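PDB 6RXG: histidine acid phosphatase from Bifidobacterium longum subsp. infantis, which probably removes phosphate from inositol polyphosphates such as phytate and from 2,3-bisphosphoglycerate, as a histidine acid phosphatase of the MINPP1 subfamily. Local coordinates for residues K233-N238 and A350-A355; D60-R65 and W268-D273; G50-S55 and T444-N449; T93-E98 and G328-A333; P189-F194 and Q376-D381. The protein carries 1 engineered substitution. All coordinates share one frame; numbering follows the deposited sequence.

Contact 1. Residues K233-N238 and A350-A355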
# COMPACT_ATOMS: atom_id res chain seq x y z
N LYS A 233 -16.77 15.15 -0.63
CA LYS A 233 -18.21 15.26 -0.86
C LYS A 233 -18.49 15.55 -2.33
O LYS A 233 -19.34 14.91 -2.95
CB LYS A 233 -18.81 16.35 0.01
CG LYS A 233 -20.33 16.30 0.05
CD LYS A 233 -20.95 17.64 0.47
CE LYS A 233 -21.54 18.39 -0.71
NZ LYS A 233 -22.70 19.24 -0.30
N THR A 234 -17.78 16.54 -2.89
CA THR A 234 -17.90 16.85 -4.31
C THR A 234 -17.73 15.59 -5.16
O THR A 234 -18.46 15.38 -6.14
CB THR A 234 -16.87 17.91 -4.69
OG1 THR A 234 -17.24 19.16 -4.07
CG2 THR A 234 -16.76 18.09 -6.23
N ILE A 235 -16.74 14.76 -4.83
CA ILE A 235 -16.45 13.61 -5.68
C ILE A 235 -17.50 12.53 -5.48
O ILE A 235 -17.96 11.91 -6.45
CB ILE A 235 -15.03 13.10 -5.40
CG1 ILE A 235 -14.04 14.21 -5.80
CG2 ILE A 235 -14.78 11.80 -6.15
CD1 ILE A 235 -12.61 13.85 -5.62
N GLY A 236 -17.91 12.30 -4.24
CA GLY A 236 -18.92 11.29 -3.96
C GLY A 236 -20.25 11.59 -4.62
O GLY A 236 -20.98 10.67 -5.01
N ASP A 237 -20.60 12.87 -4.75
CA ASP A 237 -21.87 13.29 -5.34
C ASP A 237 -21.75 13.68 -6.81
O ASP A 237 -22.71 14.17 -7.39
CB ASP A 237 -22.45 14.49 -4.58
CG ASP A 237 -22.71 14.19 -3.11
OD1 ASP A 237 -22.74 12.99 -2.76
OD2 ASP A 237 -22.88 15.15 -2.33
N ASN A 238 -20.57 13.50 -7.40
CA ASN A 238 -20.36 13.87 -8.79
C ASN A 238 -21.36 13.16 -9.70
O ASN A 238 -21.63 11.97 -9.55
CB ASN A 238 -18.94 13.52 -9.18
CG ASN A 238 -18.68 13.72 -10.64
OD1 ASN A 238 -18.76 12.79 -11.42
ND2 ASN A 238 -18.36 14.94 -11.02
N ALA A 350 -12.30 3.88 -9.70
CA ALA A 350 -10.89 3.96 -9.31
C ALA A 350 -10.53 5.38 -8.93
O ALA A 350 -9.82 5.61 -7.93
CB ALA A 350 -10.01 3.44 -10.45
N TRP A 351 -11.03 6.37 -9.70
CA TRP A 351 -10.83 7.77 -9.33
C TRP A 351 -11.42 8.07 -7.96
O TRP A 351 -10.78 8.73 -7.13
CB TRP A 351 -11.44 8.69 -10.39
CG TRP A 351 -11.55 10.13 -9.94
CD1 TRP A 351 -10.56 10.92 -9.45
CD2 TRP A 351 -12.73 10.94 -9.98
NE1 TRP A 351 -11.05 12.17 -9.17
CE2 TRP A 351 -12.38 12.21 -9.49
CE3 TRP A 351 -14.05 10.71 -10.39
CZ2 TRP A 351 -13.30 13.26 -9.38
CZ3 TRP A 351 -14.96 11.75 -10.28
CH2 TRP A 351 -14.58 13.02 -9.79
N ALA A 352 -12.66 7.63 -7.70
CA ALA A 352 -13.28 7.92 -6.41
C ALA A 352 -12.48 7.31 -5.26
O ALA A 352 -12.28 7.93 -4.22
CB ALA A 352 -14.73 7.42 -6.38
N LEU A 353 -12.03 6.07 -5.45
CA LEU A 353 -11.23 5.41 -4.43
C LEU A 353 -9.87 6.08 -4.27
O LEU A 353 -9.43 6.35 -3.15
CB LEU A 353 -11.08 3.93 -4.79
CG LEU A 353 -11.16 2.87 -3.70
CD1 LEU A 353 -12.57 2.86 -3.06
CD2 LEU A 353 -10.83 1.50 -4.29
N ASP A 354 -9.21 6.36 -5.40
CA ASP A 354 -7.92 7.06 -5.34
C ASP A 354 -8.05 8.42 -4.66
O ASP A 354 -7.14 8.85 -3.93
CB ASP A 354 -7.34 7.25 -6.74
CG ASP A 354 -6.67 5.99 -7.26
OD1 ASP A 354 -6.45 5.03 -6.49
OD2 ASP A 354 -6.35 5.96 -8.46
N ALA A 355 -9.16 9.13 -4.90
CA ALA A 355 -9.28 10.48 -4.37
C ALA A 355 -9.28 10.45 -2.85
O ALA A 355 -8.67 11.32 -2.21
CB ALA A 355 -10.54 11.17 -4.89
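Ile235, in the last turn of helix 226-236, faces the middle of helix 342-361 and brings its CA to 6.6 Å from the CA of Ala352. From there a single branched side chain does most of the work: two of its arms share an indole, and CD1 goes on to Ala355. The CG2 methyl stands over one face of the Trp351 indole, 3.9 Å from the centroid of the six-membered ring and only 15° off the ring normal, a CH-pi contact. Ile235 CG1 passes above the CZ2 rim, on the same side of the ring as CG2 and 3.8 Å from Trp351 CZ2, and carries CD1 on to the next turn of the helix, where it meets Ala355 CB at 3.5 Å, a tight fit for two carbons. Ala352 CB adds a looser contact, 4.4 Å from Ile235 CG2.

The indole reaches this place because CG of Trp351 is anti to the backbone N (chi1 167°), which lays the six-membered ring across the space between the helices. NE1 is hydrogen-bonded to Tyr431 O, which holds the indole at its nitrogen as well as by packing. At the ring edge, Asn238 OD1 comes to 4.1 Å from Trp351 CZ3, with amide and ring planes 88° apart. That oxygen is engaged as an N-cap, accepting from Val241 N at the start of the following helix. This is buried helix-helix packing through a branched aliphatic and an indole, and it joins the two helices that supply Glu232, Glu356 and Glu360 to one zinc site.

Contact 2. Residues D60-R65 and W268-D273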
# COMPACT_ATOMS: atom_id res chain seq x y z
N ASP A 60 -19.02 -7.42 0.73
CA ASP A 60 -19.72 -8.64 0.39
C ASP A 60 -20.98 -8.79 1.24
O ASP A 60 -22.02 -9.25 0.74
CB ASP A 60 -18.77 -9.84 0.55
CG ASP A 60 -18.06 -9.89 1.93
OD1 ASP A 60 -17.88 -8.84 2.59
OD2 ASP A 60 -17.66 -11.00 2.32
N ALA A 61 -20.91 -8.38 2.51
CA ALA A 61 -22.07 -8.47 3.39
C ALA A 61 -23.20 -7.58 2.90
O ALA A 61 -24.36 -8.00 2.84
CB ALA A 61 -21.69 -8.08 4.82
N LEU A 62 -22.88 -6.33 2.57
CA LEU A 62 -23.92 -5.38 2.20
C LEU A 62 -24.56 -5.75 0.87
O LEU A 62 -25.78 -5.59 0.70
CB LEU A 62 -23.35 -3.97 2.14
CG LEU A 62 -23.22 -3.31 3.51
CD1 LEU A 62 -22.24 -2.14 3.45
CD2 LEU A 62 -24.60 -2.87 4.02
N LEU A 63 -23.76 -6.18 -0.10
CA LEU A 63 -24.34 -6.57 -1.37
C LEU A 63 -25.21 -7.82 -1.24
O LEU A 63 -26.18 -7.97 -1.99
CB LEU A 63 -23.25 -6.78 -2.42
CG LEU A 63 -22.66 -5.44 -2.92
CD1 LEU A 63 -21.45 -5.67 -3.78
CD2 LEU A 63 -23.67 -4.52 -3.68
N MET A 64 -24.89 -8.72 -0.31
CA MET A 64 -25.78 -9.86 -0.08
C MET A 64 -27.10 -9.39 0.51
O MET A 64 -28.16 -9.88 0.12
CB MET A 64 -25.13 -10.90 0.84
CG MET A 64 -25.97 -12.18 1.00
SD MET A 64 -26.23 -13.03 -0.59
CE MET A 64 -24.71 -13.98 -0.76
N ARG A 65 -27.07 -8.41 1.42
CA ARG A 65 -28.33 -7.89 1.94
C ARG A 65 -29.14 -7.25 0.83
O ARG A 65 -30.37 -7.45 0.74
CB ARG A 65 -28.07 -6.90 3.07
CG ARG A 65 -27.55 -7.52 4.36
CD ARG A 65 -28.59 -8.39 5.08
NE ARG A 65 -28.81 -9.70 4.45
CZ ARG A 65 -28.56 -10.89 5.01
NH1 ARG A 65 -28.81 -12.00 4.32
NH2 ARG A 65 -28.09 -10.99 6.25
N TRP A 268 -29.81 -0.37 3.25
CA TRP A 268 -29.34 -1.59 3.87
C TRP A 268 -28.21 -1.28 4.84
O TRP A 268 -27.25 -0.60 4.48
CB TRP A 268 -28.87 -2.60 2.83
CG TRP A 268 -29.96 -3.06 1.92
CD1 TRP A 268 -30.87 -4.03 2.16
CD2 TRP A 268 -30.24 -2.57 0.60
NE1 TRP A 268 -31.71 -4.18 1.09
CE2 TRP A 268 -31.35 -3.29 0.12
CE3 TRP A 268 -29.68 -1.57 -0.20
CZ2 TRP A 268 -31.90 -3.06 -1.13
CZ3 TRP A 268 -30.22 -1.35 -1.45
CH2 TRP A 268 -31.32 -2.09 -1.91
N TYR A 269 -28.34 -1.76 6.07
CA TYR A 269 -27.26 -1.67 7.03
C TYR A 269 -26.56 -3.02 7.12
O TYR A 269 -27.14 -4.06 6.82
CB TYR A 269 -27.76 -1.27 8.42
CG TYR A 269 -28.30 0.13 8.46
CD1 TYR A 269 -29.60 0.40 8.04
CD2 TYR A 269 -27.53 1.19 8.92
CE1 TYR A 269 -30.11 1.68 8.07
CE2 TYR A 269 -28.03 2.48 8.96
CZ TYR A 269 -29.32 2.72 8.53
OH TYR A 269 -29.84 3.99 8.57
N ASN A 270 -25.31 -2.98 7.55
CA ASN A 270 -24.51 -4.20 7.68
C ASN A 270 -24.95 -4.93 8.96
O ASN A 270 -24.21 -5.03 9.94
CB ASN A 270 -23.03 -3.85 7.69
CG ASN A 270 -22.14 -5.07 7.49
OD1 ASN A 270 -22.62 -6.17 7.23
ND2 ASN A 270 -20.81 -4.86 7.57
N THR A 271 -26.20 -5.42 8.94
CA THR A 271 -26.78 -6.16 10.06
C THR A 271 -27.37 -7.47 9.56
O THR A 271 -27.45 -7.72 8.35
CB THR A 271 -27.87 -5.36 10.78
OG1 THR A 271 -29.00 -5.19 9.91
CG2 THR A 271 -27.35 -3.99 11.22
N THR A 272 -27.82 -8.32 10.50
CA THR A 272 -28.31 -9.65 10.15
C THR A 272 -29.44 -9.59 9.13
O THR A 272 -29.54 -10.47 8.26
CB THR A 272 -28.76 -10.40 11.40
OG1 THR A 272 -29.73 -9.61 12.12
CG2 THR A 272 -27.58 -10.69 12.31
N ASP A 273 -30.31 -8.58 9.22
CA ASP A 273 -31.44 -8.47 8.30
C ASP A 273 -31.41 -7.18 7.49
O ASP A 273 -32.43 -6.77 6.93
CB ASP A 273 -32.76 -8.57 9.08
CG ASP A 273 -32.97 -7.40 10.01
OD1 ASP A 273 -32.01 -6.63 10.25
OD2 ASP A 273 -34.10 -7.25 10.53
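Asn270 is the centre of an inverse gamma turn, and its side-chain oxygen OD1 presses on a methyl group, 3.2 Å from Ala61 CB. The turn follows the short strand 268-269, which pairs with strand 301-302, so the contact seats the end of a two-stranded antiparallel sheet against helix 59-73. The other end of the Asn270 amide, ND2, is bonded to Tyr57 O just ahead of that helix. The next residue of the helix, Leu62, directs CD2 at the backbone of the strand and turn, 3.5 Å from Trp268 O and 3.6 Å from Asn270 N.

Arg65 is folded, bent at chi2 (-69°) and chi3 (76°), so that its aliphatic part runs under the turn and CD lies 3.5 Å from Thr271 O, which meets the edge of the guanidinium in its plane. NH2 also comes near Thr272 O, though the angle is poor and a bond there is doubtful; the firm partner is Glu68, salt-bridged to NH1. With an alanine here, Glu68 would probably lose its ionic mate and a gap would open beneath the carbonyls of the turn. The Trp268 indole, anchored through NE1 to Thr69 OG1, turns one face to the backbone of the helix, with CD1 3.9 Å from Arg65 C.

Contact 3. Residues G50-S55 and T444-N449. With PO4 (phosphate ion), chain C.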
# COMPACT_ATOMS: atom_id res chain seq x y z
N GLY A 50 1.82 -7.53 0.59
CA GLY A 50 1.32 -7.95 -0.69
C GLY A 50 -0.20 -8.04 -0.70
O GLY A 50 -0.88 -7.69 0.26
N SER A 51 -0.72 -8.53 -1.83
CA SER A 51 -2.16 -8.69 -2.03
C SER A 51 -2.81 -9.38 -0.84
O SER A 51 -2.24 -10.29 -0.22
CB SER A 51 -2.41 -9.51 -3.29
OG SER A 51 -1.99 -8.78 -4.42
N ARG A 52 -4.03 -8.95 -0.55
CA ARG A 52 -4.78 -9.40 0.61
C ARG A 52 -6.22 -9.70 0.21
O ARG A 52 -6.69 -9.28 -0.85
CB ARG A 52 -4.76 -8.33 1.71
CG ARG A 52 -5.39 -6.99 1.31
CD ARG A 52 -5.82 -6.19 2.55
NE ARG A 52 -6.31 -4.84 2.28
CZ ARG A 52 -7.55 -4.54 1.88
NH1 ARG A 52 -8.46 -5.49 1.65
NH2 ARG A 52 -7.88 -3.26 1.68
N GLY A 53 -6.92 -10.44 1.06
CA GLY A 53 -8.35 -10.55 0.94
C GLY A 53 -9.06 -9.30 1.44
O GLY A 53 -8.46 -8.27 1.75
N LEU A 54 -10.40 -9.40 1.48
CA LEU A 54 -11.21 -8.33 2.06
C LEU A 54 -10.79 -8.03 3.49
O LEU A 54 -10.41 -8.94 4.24
CB LEU A 54 -12.70 -8.72 2.04
CG LEU A 54 -13.33 -8.83 0.65
CD1 LEU A 54 -14.75 -9.41 0.69
CD2 LEU A 54 -13.32 -7.45 -0.03
N SER A 55 -10.86 -6.75 3.87
CA SER A 55 -10.45 -6.34 5.21
C SER A 55 -11.47 -6.79 6.25
O SER A 55 -11.11 -7.07 7.40
CB SER A 55 -10.28 -4.81 5.29
OG SER A 55 -9.67 -4.29 4.13
N THR A 444 1.07 3.18 -5.20
CA THR A 444 1.01 2.22 -4.10
C THR A 444 0.24 0.97 -4.49
O THR A 444 -0.79 0.63 -3.87
CB THR A 444 0.41 2.90 -2.87
OG1 THR A 444 0.24 1.94 -1.81
CG2 THR A 444 -0.93 3.52 -3.18
N PRO A 445 0.71 0.23 -5.48
CA PRO A 445 0.14 -1.10 -5.73
C PRO A 445 0.36 -1.99 -4.53
O PRO A 445 1.08 -1.65 -3.59
CB PRO A 445 0.92 -1.62 -6.95
CG PRO A 445 2.22 -0.90 -6.86
CD PRO A 445 1.88 0.48 -6.32
N MET A 446 -0.23 -3.18 -4.58
CA MET A 446 0.12 -4.19 -3.61
C MET A 446 1.62 -4.50 -3.75
O MET A 446 2.17 -4.49 -4.85
CB MET A 446 -0.73 -5.43 -3.81
CG MET A 446 -2.19 -5.22 -3.47
SD MET A 446 -2.41 -4.95 -1.69
CE MET A 446 -4.11 -4.37 -1.62
N ALA A 447 2.28 -4.66 -2.60
CA ALA A 447 3.71 -4.89 -2.50
C ALA A 447 4.55 -3.70 -3.03
O ALA A 447 5.75 -3.85 -3.28
CB ALA A 447 4.13 -6.19 -3.18
N ALA A 448 3.97 -2.51 -3.17
CA ALA A 448 4.76 -1.34 -3.52
C ALA A 448 5.98 -1.23 -2.61
O ALA A 448 5.90 -1.45 -1.40
CB ALA A 448 3.90 -0.07 -3.39
N ASN A 449 7.12 -0.88 -3.18
CA ASN A 449 8.31 -0.81 -2.33
C ASN A 449 9.30 0.22 -2.84
O ASN A 449 9.37 0.53 -4.03
CB ASN A 449 9.00 -2.18 -2.21
CG ASN A 449 9.43 -2.74 -3.54
OD1 ASN A 449 10.60 -2.63 -3.95
ND2 ASN A 449 8.49 -3.37 -4.23
P PO4 C . -5.12 -1.43 2.93
O1 PO4 C . -6.51 -0.97 2.60
O2 PO4 C . -4.18 -0.26 2.96
O3 PO4 C . -4.64 -2.44 1.92
O4 PO4 C . -5.17 -2.10 4.29
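Ser51 OG is gripped by two amide side chains, hydrogen-bonding to Gln107 OE1 and Gln111 NE2, while Met446 lies alongside it with CB 3.6 Å away. The hydroxyl is thus satisfied by two glutamines of helix 106-122, and offers Met446 mainly a packing surface. Met446 bends at chi2 and passes along the loop: SD comes to 3.7 Å from Gly50 O, and CE ends 4.1 Å from Arg52 CG, the two side chains meeting at about a right angle. Met446 and Ala447 are the central residues of a type II beta turn from Pro445 to Ala448, and Ala447 rests its CB 4.1 Å from Gly50 CA.

Arg52 leaves the backbone with CG between N and the carbonyl carbon (chi1 61°), then extends straight to NE. Its guanidinium is used on two sides. NH1 donates back to Gly53 O at 2.8 Å, with the acceptor in the guanidinium plane, which fixes the rotation of the group. Two other N-H groups are given to the phosphate ion: NE to O3 at 2.9 Å (158°) and NH2 to O1 at 2.8 Å (156°), a two-pronged grip on separate oxygens. Arg48 NH2 and Gln405 NE2 also donate to it; Gln405 is probably the engineered position, where the family has glutamate.

Gly50 and Arg52 fit the RHGxR signature of histidine phosphatases, whose histidine serves as nucleophile in relatives; His49 occupies that place. The ion probably came from the crystallisation liquor, yet the arginines gathered round it are consistent with a site that receives a substrate's phosphate.

Contact 4. Residues T93-E98 and G328-A333. With ZN (zinc ion), chain E.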
# COMPACT_ATOMS: atom_id res chain seq x y z
N THR A 93 -17.06 -14.42 -0.26
CA THR A 93 -17.20 -14.48 1.19
C THR A 93 -16.59 -15.77 1.73
O THR A 93 -15.78 -15.75 2.67
CB THR A 93 -18.67 -14.37 1.59
OG1 THR A 93 -19.17 -13.07 1.24
CG2 THR A 93 -18.82 -14.56 3.10
N ALA A 94 -16.95 -16.92 1.15
CA ALA A 94 -16.41 -18.19 1.60
C ALA A 94 -14.89 -18.20 1.54
O ALA A 94 -14.21 -18.66 2.46
CB ALA A 94 -16.99 -19.33 0.76
N ALA A 95 -14.33 -17.69 0.44
CA ALA A 95 -12.88 -17.68 0.28
C ALA A 95 -12.20 -16.82 1.35
O ALA A 95 -11.09 -17.14 1.80
CB ALA A 95 -12.53 -17.18 -1.13
N ASN A 96 -12.84 -15.72 1.77
CA ASN A 96 -12.26 -14.91 2.85
C ASN A 96 -12.43 -15.56 4.21
O ASN A 96 -11.55 -15.42 5.08
CB ASN A 96 -12.88 -13.52 2.83
CG ASN A 96 -12.24 -12.65 1.79
OD1 ASN A 96 -11.16 -12.11 2.01
ND2 ASN A 96 -12.87 -12.55 0.63
N VAL A 97 -13.53 -16.27 4.45
CA VAL A 97 -13.63 -17.01 5.70
C VAL A 97 -12.51 -18.03 5.77
O VAL A 97 -11.92 -18.27 6.84
CB VAL A 97 -15.02 -17.66 5.82
CG1 VAL A 97 -15.06 -18.61 7.01
CG2 VAL A 97 -16.09 -16.59 5.96
N GLU A 98 -12.21 -18.68 4.64
CA GLU A 98 -11.19 -19.73 4.61
C GLU A 98 -9.79 -19.15 4.77
O GLU A 98 -8.95 -19.73 5.46
CB GLU A 98 -11.28 -20.52 3.31
CG GLU A 98 -12.53 -21.40 3.21
CD GLU A 98 -12.75 -21.99 1.83
OE1 GLU A 98 -12.37 -21.33 0.82
OE2 GLU A 98 -13.29 -23.11 1.75
N GLY A 328 -11.76 -24.07 -7.38
CA GLY A 328 -12.62 -24.96 -6.62
C GLY A 328 -14.08 -24.73 -6.95
O GLY A 328 -14.42 -24.21 -8.02
N ASP A 329 -14.94 -25.08 -6.01
CA ASP A 329 -16.36 -25.15 -6.31
C ASP A 329 -17.15 -23.93 -5.88
O ASP A 329 -18.37 -23.88 -6.10
CB ASP A 329 -16.95 -26.42 -5.69
CG ASP A 329 -16.73 -27.63 -6.57
OD1 ASP A 329 -17.27 -27.64 -7.69
OD2 ASP A 329 -16.01 -28.57 -6.16
N HIS A 330 -16.51 -22.92 -5.29
CA HIS A 330 -17.18 -21.66 -4.98
C HIS A 330 -16.30 -20.49 -5.46
O HIS A 330 -15.93 -19.59 -4.71
CB HIS A 330 -17.49 -21.54 -3.49
CG HIS A 330 -16.28 -21.60 -2.61
ND1 HIS A 330 -15.47 -20.51 -2.38
CD2 HIS A 330 -15.76 -22.62 -1.89
CE1 HIS A 330 -14.50 -20.86 -1.55
NE2 HIS A 330 -14.66 -22.13 -1.24
N THR A 331 -15.99 -20.51 -6.75
CA THR A 331 -15.22 -19.45 -7.36
C THR A 331 -16.07 -18.20 -7.51
O THR A 331 -17.28 -18.19 -7.22
CB THR A 331 -14.68 -19.91 -8.71
OG1 THR A 331 -15.77 -20.33 -9.53
CG2 THR A 331 -13.70 -21.09 -8.52
N PHE A 332 -15.44 -17.14 -8.00
CA PHE A 332 -16.11 -15.87 -8.20
C PHE A 332 -15.61 -15.27 -9.50
O PHE A 332 -14.45 -15.45 -9.88
CB PHE A 332 -15.87 -14.91 -7.01
CG PHE A 332 -14.52 -15.08 -6.34
CD1 PHE A 332 -14.31 -16.07 -5.41
CD2 PHE A 332 -13.48 -14.24 -6.65
CE1 PHE A 332 -13.07 -16.23 -4.81
CE2 PHE A 332 -12.25 -14.39 -6.05
CZ PHE A 332 -12.04 -15.38 -5.14
N ALA A 333 -16.50 -14.56 -10.20
CA ALA A 333 -16.21 -14.02 -11.53
C ALA A 333 -16.74 -12.59 -11.62
O ALA A 333 -17.60 -12.25 -12.44
CB ALA A 333 -16.80 -14.94 -12.61
ZN ZN E . -13.59 -23.50 -0.21
O HOH W 1 -14.51 -25.67 0.13
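The imidazole of His330 has Ala94 CB over one face, while Glu98 OE1 and water 1 lie at its edge, near the ring plane. The methyl sits 3.9 Å from the ring centroid and 20° off the normal, a CH-pi contact offset toward the rim beside ND1 and CE1. The carboxylate of Glu98 arrives from the opposite direction, its plane turned 54° from that of the ring, and a zinc ion joins the two groups.

His330 NE2 and Glu98 OE2 each bind the metal at 2.0 Å. Glu98 OE1 is a much longer neighbour of the zinc, at 2.7 Å, so the carboxylate grips unequally. Water 1 adds a ligand at 2.4 Å. His330 NE2 also lies 3.2 Å from Glu98 OE1, but no hydrogen is shared, since NE2 binds the metal. At the ring's other nitrogen, ND1 bonds to Gly91 O, a second-shell contact that orients the imidazole and is likely to favour a proton on ND1. His330 CG sits between the backbone N and the carbonyl carbon (chi1 60°), which brings the ring to the helix.

Next to the metal site the packing turns apolar, with Ala95 CB 3.8 Å from Phe332 CE1. Small alanines on helix 79-99 thereby let both rings come close. The whole is a zinc site at the protein surface, clamping the loop between helices 305-321 and 342-361 onto helix 79-99.

Contact 5. Residues P189-F194 and Q376-D381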
# COMPACT_ATOMS: atom_id res chain seq x y z
N PRO A 189 6.36 0.14 14.90
CA PRO A 189 5.21 0.93 14.44
C PRO A 189 5.45 2.43 14.41
O PRO A 189 4.63 3.15 13.83
CB PRO A 189 4.12 0.57 15.45
CG PRO A 189 4.86 0.14 16.67
CD PRO A 189 6.11 -0.53 16.19
N ASP A 190 6.52 2.92 15.01
CA ASP A 190 6.80 4.36 14.93
C ASP A 190 7.25 4.77 13.54
O ASP A 190 6.96 5.90 13.12
CB ASP A 190 7.86 4.76 15.95
CG ASP A 190 7.35 4.69 17.38
OD1 ASP A 190 6.15 4.36 17.59
OD2 ASP A 190 8.16 4.98 18.28
N THR A 191 7.90 3.88 12.79
CA THR A 191 8.28 4.17 11.41
C THR A 191 7.41 3.44 10.39
O THR A 191 7.43 3.80 9.21
CB THR A 191 9.74 3.80 11.15
OG1 THR A 191 9.89 2.39 11.33
CG2 THR A 191 10.71 4.56 12.08
N LEU A 192 6.66 2.42 10.82
CA LEU A 192 5.89 1.60 9.90
C LEU A 192 4.40 1.66 10.18
O LEU A 192 3.62 1.00 9.47
CB LEU A 192 6.42 0.16 9.94
CG LEU A 192 7.93 0.05 9.67
CD1 LEU A 192 8.40 -1.36 9.76
CD2 LEU A 192 8.32 0.62 8.31
N TYR A 193 3.97 2.47 11.14
CA TYR A 193 2.56 2.62 11.45
C TYR A 193 2.37 3.99 12.09
O TYR A 193 1.68 4.13 13.10
CB TYR A 193 2.11 1.49 12.37
CG TYR A 193 0.68 1.04 12.17
CD1 TYR A 193 0.32 0.24 11.11
CD2 TYR A 193 -0.31 1.45 13.04
CE1 TYR A 193 -1.01 -0.16 10.92
CE2 TYR A 193 -1.62 1.05 12.87
CZ TYR A 193 -1.96 0.25 11.81
OH TYR A 193 -3.29 -0.13 11.65
N PHE A 194 2.97 5.02 11.51
CA PHE A 194 3.01 6.34 12.12
C PHE A 194 1.70 7.11 11.97
O PHE A 194 1.60 8.23 12.46
CB PHE A 194 4.16 7.17 11.53
CG PHE A 194 4.31 7.03 10.04
CD1 PHE A 194 3.37 7.59 9.17
CD2 PHE A 194 5.41 6.36 9.50
CE1 PHE A 194 3.50 7.46 7.80
CE2 PHE A 194 5.55 6.23 8.11
CZ PHE A 194 4.60 6.78 7.26
N GLN A 376 7.87 11.56 8.03
CA GLN A 376 9.21 12.00 8.40
C GLN A 376 9.95 10.99 9.27
O GLN A 376 11.16 10.81 9.05
CB GLN A 376 9.12 13.36 9.10
CG GLN A 376 10.48 14.01 9.32
CD GLN A 376 11.13 14.43 8.01
OE1 GLN A 376 10.49 15.04 7.15
NE2 GLN A 376 12.40 14.07 7.84
N PRO A 377 9.33 10.32 10.25
CA PRO A 377 10.09 9.33 11.04
C PRO A 377 10.68 8.22 10.19
O PRO A 377 11.76 7.71 10.52
CB PRO A 377 9.05 8.77 12.02
CG PRO A 377 7.89 9.70 11.98
CD PRO A 377 7.99 10.58 10.79
N LEU A 378 10.01 7.86 9.09
CA LEU A 378 10.53 6.80 8.23
C LEU A 378 11.66 7.33 7.35
O LEU A 378 12.70 6.68 7.20
CB LEU A 378 9.41 6.21 7.37
CG LEU A 378 9.84 5.09 6.41
CD1 LEU A 378 10.46 3.91 7.16
CD2 LEU A 378 8.67 4.64 5.54
N LEU A 379 11.48 8.53 6.81
CA LEU A 379 12.60 9.16 6.10
C LEU A 379 13.79 9.34 7.04
O LEU A 379 14.93 9.05 6.65
CB LEU A 379 12.19 10.49 5.49
CG LEU A 379 13.27 11.29 4.75
CD1 LEU A 379 14.00 10.44 3.72
CD2 LEU A 379 12.64 12.50 4.06
N ASP A 380 13.54 9.80 8.28
CA ASP A 380 14.62 9.91 9.26
C ASP A 380 15.33 8.57 9.41
O ASP A 380 16.57 8.51 9.48
CB ASP A 380 14.08 10.36 10.64
CG ASP A 380 13.65 11.82 10.69
OD1 ASP A 380 13.93 12.60 9.75
OD2 ASP A 380 13.02 12.17 11.71
N ASP A 381 14.57 7.49 9.54
CA ASP A 381 15.20 6.18 9.77
C ASP A 381 15.93 5.69 8.53
O ASP A 381 16.98 5.04 8.66
CB ASP A 381 14.15 5.15 10.19
CG ASP A 381 14.75 4.01 10.98
OD1 ASP A 381 15.24 4.26 12.09
OD2 ASP A 381 14.71 2.87 10.47
O HOH W 2 12.42 1.49 10.45
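Thr191, in the short helix 189-192, runs so close to the first turn of helix 376-390 that its CA is 4.7 Å from that of Leu378. Backbone therefore meets side chain directly: Asp190 O touches Pro377 CB at 3.7 Å, and Thr191 O lies 3.6 Å from Leu378 CB. Thr191 O is buried there without a hydrogen-bonding partner. The chain leaves the helix at Tyr193, and Phe194 then swings back to put its CE2 3.9 Å from Leu378 CB.

Leu378, with CG anti to the backbone N (chi1 180°), sends CD1 under Thr191 to reach Leu192 CD2 at 4.1 Å. An alanine in its place would keep the touch on Phe194 but would probably open a gap beside Thr191 and leave Leu192 CD2 without its partner. This joint lies beside the central mixed sheet of the alpha/beta phosphatase fold, where helix 376-390 leads into strand 395-402, and Leu192 and Leu378 both touch Arg400 of that strand.

Thr191 divides its two branches. CG2 meets Pro377 O and Asp381 CB, whereas OG1 donates to water 2 at 2.8 Å. That water passes a hydrogen to Asp381 OD2 at 2.7 Å, an oxygen also salt-bridged to Arg400 NH2.

Contact 3 lies near the centre of the chain, and since its segments come first and last in order, the other four contacts are nested within the loop it closes. Contacts 2 and 4 sit on the same side of the centre, 18 Å apart between centres, on the consecutive helices 59-73 and 79-99, where Asp60 and Thr93 probably share a hydrogen bond. Both touch contact 3 at Leu54, contact 2 with Asp60 and contact 4 with Asn96. Contact 5 lies beside the main sheet, about 36 Å between centres from contact 4 and across the chain's centre. Contact 1 ties helix 226-236 to helix 342-361. Contact 3 thus joins early and late chain at the phosphate, and the others join parts round it.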